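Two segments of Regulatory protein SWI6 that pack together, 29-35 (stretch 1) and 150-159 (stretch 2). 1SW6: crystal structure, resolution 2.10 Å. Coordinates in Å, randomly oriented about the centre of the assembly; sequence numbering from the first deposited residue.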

# COMPACT_ATOMS: atom_id res chain seq x y z
N THR A 29 -7.93 -28.03 -8.05
CA THR A 29 -8.68 -27.03 -8.81
C THR A 29 -10.05 -26.63 -8.26
O THR A 29 -10.67 -27.36 -7.50
CB THR A 29 -8.86 -27.52 -10.25
OG1 THR A 29 -9.51 -28.81 -10.24
CG2 THR A 29 -7.51 -27.66 -10.94
N PHE A 30 -10.50 -25.44 -8.66
CA PHE A 30 -11.79 -24.89 -8.25
C PHE A 30 -12.43 -24.22 -9.46
O PHE A 30 -11.72 -23.66 -10.31
CB PHE A 30 -11.62 -23.88 -7.12
CG PHE A 30 -10.82 -24.40 -5.95
CD1 PHE A 30 -9.43 -24.46 -6.00
CD2 PHE A 30 -11.47 -24.84 -4.80
CE1 PHE A 30 -8.70 -24.96 -4.93
CE2 PHE A 30 -10.74 -25.35 -3.71
CZ PHE A 30 -9.35 -25.41 -3.78
N THR A 31 -13.75 -24.27 -9.57
CA THR A 31 -14.43 -23.65 -10.72
C THR A 31 -15.55 -22.67 -10.40
O THR A 31 -16.18 -22.14 -11.32
CB THR A 31 -14.99 -24.73 -11.68
OG1 THR A 31 -15.73 -25.70 -10.92
CG2 THR A 31 -13.87 -25.41 -12.44
N HIS A 32 -15.80 -22.43 -9.12
CA HIS A 32 -16.86 -21.51 -8.73
C HIS A 32 -16.79 -20.18 -9.48
O HIS A 32 -17.82 -19.54 -9.72
CB HIS A 32 -16.79 -21.23 -7.23
CG HIS A 32 -15.51 -20.57 -6.81
ND1 HIS A 32 -14.39 -21.28 -6.43
CD2 HIS A 32 -15.16 -19.26 -6.75
CE1 HIS A 32 -13.41 -20.44 -6.16
NE2 HIS A 32 -13.85 -19.21 -6.35
N ASP A 33 -15.59 -19.76 -9.85
CA ASP A 33 -15.40 -18.50 -10.56
C ASP A 33 -15.12 -18.67 -12.05
O ASP A 33 -14.95 -17.69 -12.77
CB ASP A 33 -14.25 -17.71 -9.93
CG ASP A 33 -12.99 -18.55 -9.73
OD1 ASP A 33 -12.00 -18.02 -9.20
OD2 ASP A 33 -12.99 -19.73 -10.11
N LEU A 34 -15.09 -19.92 -12.50
CA LEU A 34 -14.81 -20.22 -13.89
C LEU A 34 -16.02 -20.82 -14.60
O LEU A 34 -15.99 -21.97 -15.02
CB LEU A 34 -13.64 -21.20 -13.99
CG LEU A 34 -12.36 -20.84 -13.24
CD1 LEU A 34 -11.32 -21.92 -13.48
CD2 LEU A 34 -11.85 -19.49 -13.71
N THR A 35 -17.07 -20.03 -14.74
CA THR A 35 -18.28 -20.51 -15.40
C THR A 35 -18.47 -19.87 -16.77
O THR A 35 -19.10 -20.46 -17.65
CB THR A 35 -19.53 -20.25 -14.51
OG1 THR A 35 -19.53 -18.89 -14.07
CG2 THR A 35 -19.52 -21.17 -13.29
N LEU A 150 -9.25 -18.84 1.14
CA LEU A 150 -10.23 -17.94 0.54
C LEU A 150 -10.73 -18.44 -0.81
O LEU A 150 -11.90 -18.28 -1.14
CB LEU A 150 -9.66 -16.52 0.37
CG LEU A 150 -9.40 -15.70 1.64
CD1 LEU A 150 -9.09 -14.27 1.23
CD2 LEU A 150 -10.60 -15.72 2.55
N VAL A 151 -9.83 -19.05 -1.58
CA VAL A 151 -10.23 -19.58 -2.87
C VAL A 151 -11.22 -20.71 -2.63
O VAL A 151 -12.32 -20.71 -3.15
CB VAL A 151 -9.01 -20.10 -3.67
CG1 VAL A 151 -9.48 -20.87 -4.89
CG2 VAL A 151 -8.12 -18.93 -4.07
N LYS A 152 -10.81 -21.68 -1.82
CA LYS A 152 -11.66 -22.81 -1.50
C LYS A 152 -13.03 -22.38 -0.98
O LYS A 152 -14.01 -23.11 -1.13
CB LYS A 152 -10.99 -23.70 -0.45
CG LYS A 152 -11.93 -24.70 0.19
CD LYS A 152 -11.19 -25.63 1.14
CE LYS A 152 -12.13 -26.71 1.67
NZ LYS A 152 -11.39 -27.78 2.40
N HIS A 153 -13.11 -21.21 -0.37
CA HIS A 153 -14.37 -20.73 0.17
C HIS A 153 -15.18 -19.79 -0.70
O HIS A 153 -16.11 -19.14 -0.22
CB HIS A 153 -14.14 -20.12 1.55
CG HIS A 153 -13.94 -21.14 2.62
ND1 HIS A 153 -14.97 -21.60 3.41
CD2 HIS A 153 -12.84 -21.85 2.99
CE1 HIS A 153 -14.53 -22.56 4.20
NE2 HIS A 153 -13.24 -22.73 3.97
N GLY A 154 -14.83 -19.70 -1.99
CA GLY A 154 -15.60 -18.86 -2.89
C GLY A 154 -15.01 -17.60 -3.46
O GLY A 154 -15.58 -17.02 -4.38
N SER A 155 -13.88 -17.14 -2.93
CA SER A 155 -13.28 -15.93 -3.45
C SER A 155 -13.05 -16.05 -4.96
O SER A 155 -12.40 -16.98 -5.43
CB SER A 155 -11.95 -15.64 -2.75
OG SER A 155 -12.17 -15.31 -1.39
N ASN A 156 -13.60 -15.09 -5.70
CA ASN A 156 -13.47 -15.06 -7.15
C ASN A 156 -12.09 -14.51 -7.48
O ASN A 156 -11.73 -13.39 -7.11
CB ASN A 156 -14.55 -14.15 -7.75
CG ASN A 156 -14.60 -14.21 -9.26
OD1 ASN A 156 -13.56 -14.15 -9.93
ND2 ASN A 156 -15.81 -14.30 -9.81
N ARG A 157 -11.30 -15.31 -8.20
CA ARG A 157 -9.94 -14.92 -8.54
C ARG A 157 -9.84 -14.03 -9.77
O ARG A 157 -8.77 -13.50 -10.06
CB ARG A 157 -9.11 -16.18 -8.76
CG ARG A 157 -9.12 -17.11 -7.55
CD ARG A 157 -8.67 -18.51 -7.92
NE ARG A 157 -9.61 -19.16 -8.84
CZ ARG A 157 -9.53 -20.42 -9.22
NH1 ARG A 157 -8.55 -21.19 -8.76
NH2 ARG A 157 -10.43 -20.93 -10.05
N LEU A 158 -10.95 -13.84 -10.47
CA LEU A 158 -10.91 -13.04 -11.69
C LEU A 158 -11.15 -11.53 -11.55
O LEU A 158 -10.97 -10.79 -12.51
CB LEU A 158 -11.92 -13.62 -12.70
CG LEU A 158 -11.77 -15.09 -13.10
CD1 LEU A 158 -12.68 -15.38 -14.29
CD2 LEU A 158 -10.33 -15.40 -13.48
N TYR A 159 -11.54 -11.08 -10.36
CA TYR A 159 -11.81 -9.66 -10.16
C TYR A 159 -10.60 -8.74 -10.24
O TYR A 159 -9.59 -8.96 -9.58
CB TYR A 159 -12.51 -9.44 -8.81
CG TYR A 159 -13.97 -9.83 -8.78
CD1 TYR A 159 -14.86 -9.32 -9.72
CD2 TYR A 159 -14.46 -10.67 -7.79
CE1 TYR A 159 -16.21 -9.65 -9.68
CE2 TYR A 159 -15.81 -11.01 -7.74
CZ TYR A 159 -16.67 -10.49 -8.69
OH TYR A 159 -18.00 -10.82 -8.65
O HOH W 1 -8.49 -23.91 -10.13
O HOH W 2 -17.01 -14.95 -12.31

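This contact illustrates how a loop segment and the end of a helix with the loop that follows it, far apart in sequence, can be joined by a buried salt bridge whose charged groups also capture backbone, with rings laid alongside. Asp33 points toward stretch 2 and meets Arg157 twice over: Asp33 OD1 accepts from Arg157 NE at 2.7 Å, and Asp33 OD2 from Arg157 NH2 at 2.8 Å. Asp33 OD1 also accepts from the backbone, Arg157 N, at 3.0 Å, so the carboxylate binds both main chain and side chain of one residue. Arginine suits the site because its planar guanidinium offers several donors: along its edge, Arg157 NH2 reaches Phe30 O as well, at 3.0 Å, while Arg157 NH1 and Phe30 N share water 1.

His32, in the p rotamer and within the type I turn from Thr31 to Leu34, uses its ring in two ways. His32 NE2 donates to Ser155 O at 2.8 Å near the ring plane, and one face covers Gly154 CA in a CH-pi contact. Glycine fits there on its own account, since at its backbone angles a CB would jam against the preceding carbonyl.

Apolar contacts complete the join. The flat phenyl face of Phe30 gives branched Val151 a surface to lie against, Val151 CG1 approaching Phe30 CD1 to 3.8 Å. Leu34 CD2 comes within 4.2 Å of Leu158 CD1, bringing methyl groups together without leaving polar side-chain atoms in need of a partner.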